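Local coordinates for secreted effector protein SopD (Salmonella typhimurium, PDB 5CPC) that alters host cell physiology during infection, contributing to replication in macrophages and acting with SopB in membrane fission and macropinosome formation during invasion, at residues Glu224-Glu236 and Arg301-Leu315. Numbering follows the deposited sequence.
Sequences EPTTQFCKIGYQE and RSLHIGKDGCSRNIL
The N313 side-chain amide bonds P225 O and F229 N, on either side of T226-Q228 in the sequence. ND2 gives one hydrogen to P225 O at 2.7 Å, with that oxygen lying in the amide plane and met on a lone pair. OD1 accepts from F229 N, also at 2.7 Å, but this donor stands 37° above the carbonyl plane. R312 meets T226 and T227. Its backbone N bonds T226 O. A bend at chi3 (-81°) brings its guanidinium beside both threonines. NH2 donates to T226 OG1 at 2.9 Å, tilted out of the guanidinium plane. CG2 of T227 sits over one face, 3.5 Å from R312 CZ. R312 NE is buried without a partner.

Further along, the Y234 hydroxyl accepts from L303 N at 2.7 Å in a fairly straight bond of 164°. E194 OE1 hydrogen-bonds both this hydroxyl and S302 OG. L303 packs against F229, Y234 and I232. R301 NH1 makes a salt bridge to E236 OE1 at 2.9 Å, met from above the carboxylate plane. Y296 OH also hydrogen-bonds E236 OE1.

The other ND2 hydrogen of N313 goes to I305 O, so three bonds fix the amide's rotation. S311 OG accepts from N313 N in an ST turn. L295 of helix 285-298 backs F229 and L303.

This is structural packing. N313 ties the loop before strand 232-237, with overlapping type I turns T227-C230 and F229-I232, to the irregular C-terminal segment after short strand 305-306.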
loop_
_atom_site.group_PDB
_atom_site.type_symbol
_atom_site.label_atom_id
_atom_site.label_comp_id
_atom_site.label_asym_id
_atom_site.label_seq_id
_atom_site.Cartn_x
_atom_site.Cartn_y
_atom_site.Cartn_z
ATOM N N GLU A 224 -12.503 9.768 -16.820
ATOM C CA GLU A 224 -13.169 10.587 -15.812
ATOM C C GLU A 224 -12.128 11.561 -15.213
ATOM O O GLU A 224 -11.191 11.118 -14.534
ATOM C CB GLU A 224 -13.836 9.720 -14.703
ATOM C CG GLU A 224 -14.225 10.492 -13.379
ATOM C CD GLU A 224 -15.142 11.712 -13.626
ATOM O OE1 GLU A 224 -14.852 12.853 -13.156
ATOM O OE2 GLU A 224 -16.177 11.537 -14.289
ATOM N N PRO A 225 -12.298 12.889 -15.454
ATOM C CA PRO A 225 -11.206 13.802 -14.970
ATOM C C PRO A 225 -10.954 13.776 -13.439
ATOM O O PRO A 225 -9.822 13.975 -13.002
ATOM C CB PRO A 225 -11.623 15.182 -15.434
ATOM C CG PRO A 225 -13.006 14.988 -16.231
ATOM C CD PRO A 225 -13.493 13.595 -15.973
ATOM N N THR A 226 -11.979 13.506 -12.641
ATOM C CA THR A 226 -11.745 13.468 -11.228
ATOM C C THR A 226 -11.050 12.202 -10.746
ATOM O O THR A 226 -10.692 12.145 -9.567
ATOM C CB THR A 226 -13.035 13.724 -10.389
ATOM O OG1 THR A 226 -13.976 12.694 -10.654
ATOM C CG2 THR A 226 -13.684 15.112 -10.724
ATOM N N THR A 227 -10.867 11.180 -11.591
ATOM C CA THR A 227 -10.261 9.937 -11.083
ATOM C C THR A 227 -9.139 9.453 -11.940
ATOM O O THR A 227 -8.430 8.530 -11.524
ATOM C CB THR A 227 -11.244 8.721 -11.028
ATOM O OG1 THR A 227 -11.794 8.518 -12.337
ATOM C CG2 THR A 227 -12.385 8.920 -10.059
ATOM N N GLN A 228 -8.975 10.032 -13.130
ATOM C CA GLN A 228 -8.012 9.494 -14.121
ATOM C C GLN A 228 -6.585 9.434 -13.603
ATOM O O GLN A 228 -5.774 8.672 -14.109
ATOM C CB GLN A 228 -7.963 10.418 -15.375
ATOM C CG GLN A 228 -7.563 9.721 -16.662
ATOM C CD GLN A 228 -8.640 8.698 -17.057
ATOM O OE1 GLN A 228 -9.796 8.856 -16.692
ATOM N NE2 GLN A 228 -8.256 7.659 -17.806
ATOM N N PHE A 229 -6.239 10.293 -12.647
ATOM C CA PHE A 229 -4.847 10.468 -12.267
ATOM C C PHE A 229 -4.454 9.881 -10.896
ATOM O O PHE A 229 -3.298 10.059 -10.471
ATOM C CB PHE A 229 -4.539 11.963 -12.368
ATOM C CG PHE A 229 -4.976 12.537 -13.693
ATOM C CD1 PHE A 229 -4.399 12.065 -14.884
ATOM C CD2 PHE A 229 -6.062 13.366 -13.767
ATOM C CE1 PHE A 229 -4.856 12.476 -16.090
ATOM C CE2 PHE A 229 -6.507 13.831 -14.962
ATOM C CZ PHE A 229 -5.904 13.400 -16.157
ATOM N N CYS A 230 -5.389 9.191 -10.221
ATOM C CA CYS A 230 -5.136 8.624 -8.855
ATOM C C CYS A 230 -3.952 7.686 -8.782
ATOM O O CYS A 230 -3.348 7.563 -7.749
ATOM C CB CYS A 230 -6.385 7.988 -8.224
ATOM S SG CYS A 230 -6.997 6.501 -9.161
ATOM N N LYS A 231 -3.557 7.069 -9.878
ATOM C CA LYS A 231 -2.367 6.233 -9.838
ATOM C C LYS A 231 -1.089 6.859 -10.350
ATOM O O LYS A 231 -0.109 6.190 -10.363
ATOM C CB LYS A 231 -2.631 4.921 -10.577
ATOM C CG LYS A 231 -3.695 4.080 -9.814
ATOM C CD LYS A 231 -3.883 2.726 -10.483
ATOM C CE LYS A 231 -5.030 2.777 -11.527
ATOM N NZ LYS A 231 -5.067 1.582 -12.438
ATOM N N ILE A 232 -1.084 8.134 -10.756
ATOM C CA ILE A 232 0.119 8.697 -11.353
ATOM C C ILE A 232 0.967 9.484 -10.347
ATOM O O ILE A 232 0.463 10.357 -9.635
ATOM C CB ILE A 232 -0.243 9.638 -12.589
ATOM C CG1 ILE A 232 -0.591 8.747 -13.768
ATOM C CG2 ILE A 232 0.937 10.383 -13.144
ATOM C CD1 ILE A 232 -1.948 8.462 -13.751
ATOM N N GLY A 233 2.265 9.228 -10.369
ATOM C CA GLY A 233 3.213 10.050 -9.677
ATOM C C GLY A 233 4.049 10.936 -10.588
ATOM O O GLY A 233 4.050 10.760 -11.795
ATOM N N TYR A 234 4.756 11.900 -9.989
ATOM C CA TYR A 234 5.558 12.847 -10.714
ATOM C C TYR A 234 6.595 13.507 -9.807
ATOM O O TYR A 234 6.302 13.778 -8.633
ATOM C CB TYR A 234 4.668 13.999 -11.313
ATOM C CG TYR A 234 3.367 14.319 -10.571
ATOM C CD1 TYR A 234 3.347 15.251 -9.526
ATOM C CD2 TYR A 234 2.159 13.747 -10.955
ATOM C CE1 TYR A 234 2.158 15.566 -8.884
ATOM C CE2 TYR A 234 0.955 14.065 -10.329
ATOM C CZ TYR A 234 0.969 14.982 -9.311
ATOM O OH TYR A 234 -0.181 15.339 -8.659
ATOM N N GLN A 235 7.763 13.792 -10.378
ATOM C CA GLN A 235 8.801 14.608 -9.747
ATOM C C GLN A 235 9.555 15.350 -10.820
ATOM O O GLN A 235 9.703 14.861 -11.920
ATOM C CB GLN A 235 9.806 13.789 -8.892
ATOM C CG GLN A 235 10.172 12.388 -9.390
ATOM C CD GLN A 235 11.551 11.871 -8.835
ATOM O OE1 GLN A 235 12.089 12.388 -7.828
ATOM N NE2 GLN A 235 12.137 10.884 -9.540
ATOM N N GLU A 236 10.044 16.531 -10.464
ATOM C CA GLU A 236 10.799 17.352 -11.316
ATOM C C GLU A 236 12.254 17.043 -10.942
ATOM O O GLU A 236 12.614 16.945 -9.755
ATOM C CB GLU A 236 10.395 18.824 -11.102
ATOM C CG GLU A 236 8.843 19.065 -11.146
ATOM C CD GLU A 236 8.423 20.563 -11.079
ATOM O OE1 GLU A 236 7.202 20.882 -11.075
ATOM O OE2 GLU A 236 9.314 21.432 -11.015
ATOM N N ARG A 301 1.034 22.536 -11.735
ATOM C CA ARG A 301 2.052 21.505 -11.486
ATOM C C ARG A 301 1.568 20.442 -10.504
ATOM O O ARG A 301 2.258 20.097 -9.516
ATOM C CB ARG A 301 3.353 22.142 -10.980
ATOM C CG ARG A 301 3.926 23.184 -11.874
ATOM C CD ARG A 301 5.414 23.587 -11.550
ATOM N NE ARG A 301 5.901 24.274 -12.736
ATOM C CZ ARG A 301 6.700 23.740 -13.664
ATOM N NH1 ARG A 301 7.198 22.522 -13.520
ATOM N NH2 ARG A 301 7.035 24.455 -14.739
ATOM N N SER A 302 0.363 19.948 -10.758
ATOM C CA SER A 302 -0.217 18.828 -10.022
ATOM C C SER A 302 -1.155 18.012 -10.979
ATOM O O SER A 302 -1.689 18.582 -11.962
ATOM C CB SER A 302 -1.054 19.402 -8.929
ATOM O OG SER A 302 -1.645 18.339 -8.217
ATOM N N LEU A 303 -1.390 16.736 -10.687
ATOM C CA LEU A 303 -2.518 16.045 -11.324
ATOM C C LEU A 303 -3.614 15.791 -10.325
ATOM O O LEU A 303 -4.564 15.073 -10.592
ATOM C CB LEU A 303 -2.120 14.783 -12.102
ATOM C CG LEU A 303 -1.055 14.966 -13.185
ATOM C CD1 LEU A 303 -0.585 13.619 -13.717
ATOM C CD2 LEU A 303 -1.621 15.793 -14.302
ATOM N N HIS A 304 -3.551 16.487 -9.197
ATOM C CA HIS A 304 -4.589 16.414 -8.173
ATOM C C HIS A 304 -5.666 17.371 -8.581
ATOM O O HIS A 304 -5.828 18.467 -8.027
ATOM C CB HIS A 304 -4.019 16.712 -6.771
ATOM C CG HIS A 304 -5.038 16.744 -5.674
ATOM N ND1 HIS A 304 -6.213 16.016 -5.707
ATOM C CD2 HIS A 304 -5.040 17.396 -4.488
ATOM C CE1 HIS A 304 -6.917 16.255 -4.618
ATOM N NE2 HIS A 304 -6.219 17.077 -3.854
ATOM N N ILE A 305 -6.454 16.875 -9.538
ATOM C CA ILE A 305 -7.441 17.653 -10.290
ATOM C C ILE A 305 -8.804 17.271 -9.771
ATOM O O ILE A 305 -9.099 16.089 -9.624
ATOM C CB ILE A 305 -7.235 17.312 -11.778
ATOM C CG1 ILE A 305 -5.838 17.796 -12.164
ATOM C CG2 ILE A 305 -8.316 17.854 -12.667
ATOM C CD1 ILE A 305 -5.456 17.686 -13.684
ATOM N N GLY A 306 -9.645 18.265 -9.494
ATOM C CA GLY A 306 -10.999 18.007 -9.055
ATOM C C GLY A 306 -11.957 18.801 -9.923
ATOM O O GLY A 306 -11.537 19.649 -10.750
ATOM N N LYS A 307 -13.250 18.557 -9.718
ATOM C CA LYS A 307 -14.287 19.350 -10.318
ATOM C C LYS A 307 -15.287 19.606 -9.209
ATOM O O LYS A 307 -15.541 18.729 -8.379
ATOM C CB LYS A 307 -14.940 18.632 -11.518
ATOM C CG LYS A 307 -15.708 19.545 -12.511
ATOM C CD LYS A 307 -16.497 18.747 -13.601
ATOM C CE LYS A 307 -17.450 17.665 -12.987
ATOM N NZ LYS A 307 -16.865 16.223 -13.096
ATOM N N ASP A 308 -15.810 20.832 -9.196
ATOM C CA ASP A 308 -16.804 21.316 -8.222
ATOM C C ASP A 308 -16.458 20.927 -6.782
ATOM O O ASP A 308 -17.335 20.566 -6.026
ATOM C CB ASP A 308 -18.232 20.858 -8.618
ATOM C CG ASP A 308 -18.680 21.396 -9.995
ATOM O OD1 ASP A 308 -18.677 22.649 -10.189
ATOM O OD2 ASP A 308 -19.046 20.577 -10.886
ATOM N N GLY A 309 -15.162 20.975 -6.441
ATOM C CA GLY A 309 -14.644 20.510 -5.132
ATOM C C GLY A 309 -14.541 19.009 -4.788
ATOM O O GLY A 309 -14.311 18.654 -3.594
ATOM N N CYS A 310 -14.655 18.110 -5.776
ATOM C CA CYS A 310 -14.725 16.635 -5.459
ATOM C C CYS A 310 -13.686 15.593 -5.919
ATOM O O CYS A 310 -14.067 14.450 -6.317
ATOM C CB CYS A 310 -16.112 16.096 -5.814
ATOM S SG CYS A 310 -17.388 16.862 -4.815
ATOM N N SER A 311 -12.399 15.872 -5.775
ATOM C CA SER A 311 -11.379 14.947 -6.298
ATOM C C SER A 311 -11.209 13.571 -5.639
ATOM O O SER A 311 -11.261 13.442 -4.424
ATOM C CB SER A 311 -10.025 15.643 -6.310
ATOM O OG SER A 311 -9.060 14.867 -6.986
ATOM N N ARG A 312 -10.964 12.566 -6.480
ATOM C CA ARG A 312 -10.352 11.309 -6.081
ATOM C C ARG A 312 -9.077 11.092 -6.862
ATOM O O ARG A 312 -8.768 9.955 -7.227
ATOM C CB ARG A 312 -11.282 10.146 -6.364
ATOM C CG ARG A 312 -12.572 10.225 -5.595
ATOM C CD ARG A 312 -13.678 9.498 -6.320
ATOM N NE ARG A 312 -14.208 10.360 -7.349
ATOM C CZ ARG A 312 -15.188 10.022 -8.188
ATOM N NH1 ARG A 312 -15.732 8.809 -8.141
ATOM N NH2 ARG A 312 -15.602 10.888 -9.101
ATOM N N ASN A 313 -8.375 12.192 -7.174
ATOM C CA ASN A 313 -7.056 12.079 -7.778
ATOM C C ASN A 313 -5.912 12.125 -6.726
ATOM O O ASN A 313 -4.747 12.326 -7.068
ATOM C CB ASN A 313 -6.865 13.115 -8.884
ATOM C CG ASN A 313 -7.571 12.715 -10.203
ATOM O OD1 ASN A 313 -7.451 11.587 -10.671
ATOM N ND2 ASN A 313 -8.320 13.657 -10.789
ATOM N N ILE A 314 -6.250 11.910 -5.451
ATOM C CA ILE A 314 -5.228 11.720 -4.389
ATOM C C ILE A 314 -4.624 10.360 -4.571
ATOM O O ILE A 314 -5.285 9.545 -5.145
ATOM C CB ILE A 314 -5.820 11.781 -2.964
ATOM C CG1 ILE A 314 -6.756 10.584 -2.678
ATOM C CG2 ILE A 314 -6.458 13.151 -2.703
ATOM C CD1 ILE A 314 -8.217 10.805 -2.956
ATOM N N LEU A 315 -3.397 10.099 -4.087
ATOM C CA LEU A 315 -2.828 8.725 -4.164
ATOM C C LEU A 315 -3.529 7.777 -3.191
ATOM O O LEU A 315 -3.791 6.589 -3.498
ATOM C CB LEU A 315 -1.310 8.707 -3.939
ATOM C CG LEU A 315 -0.499 9.517 -4.928
ATOM C CD1 LEU A 315 0.797 9.945 -4.333
ATOM C CD2 LEU A 315 -0.248 8.699 -6.180
HETATM O O HOH W 1 -4.011 5.516 -5.881
#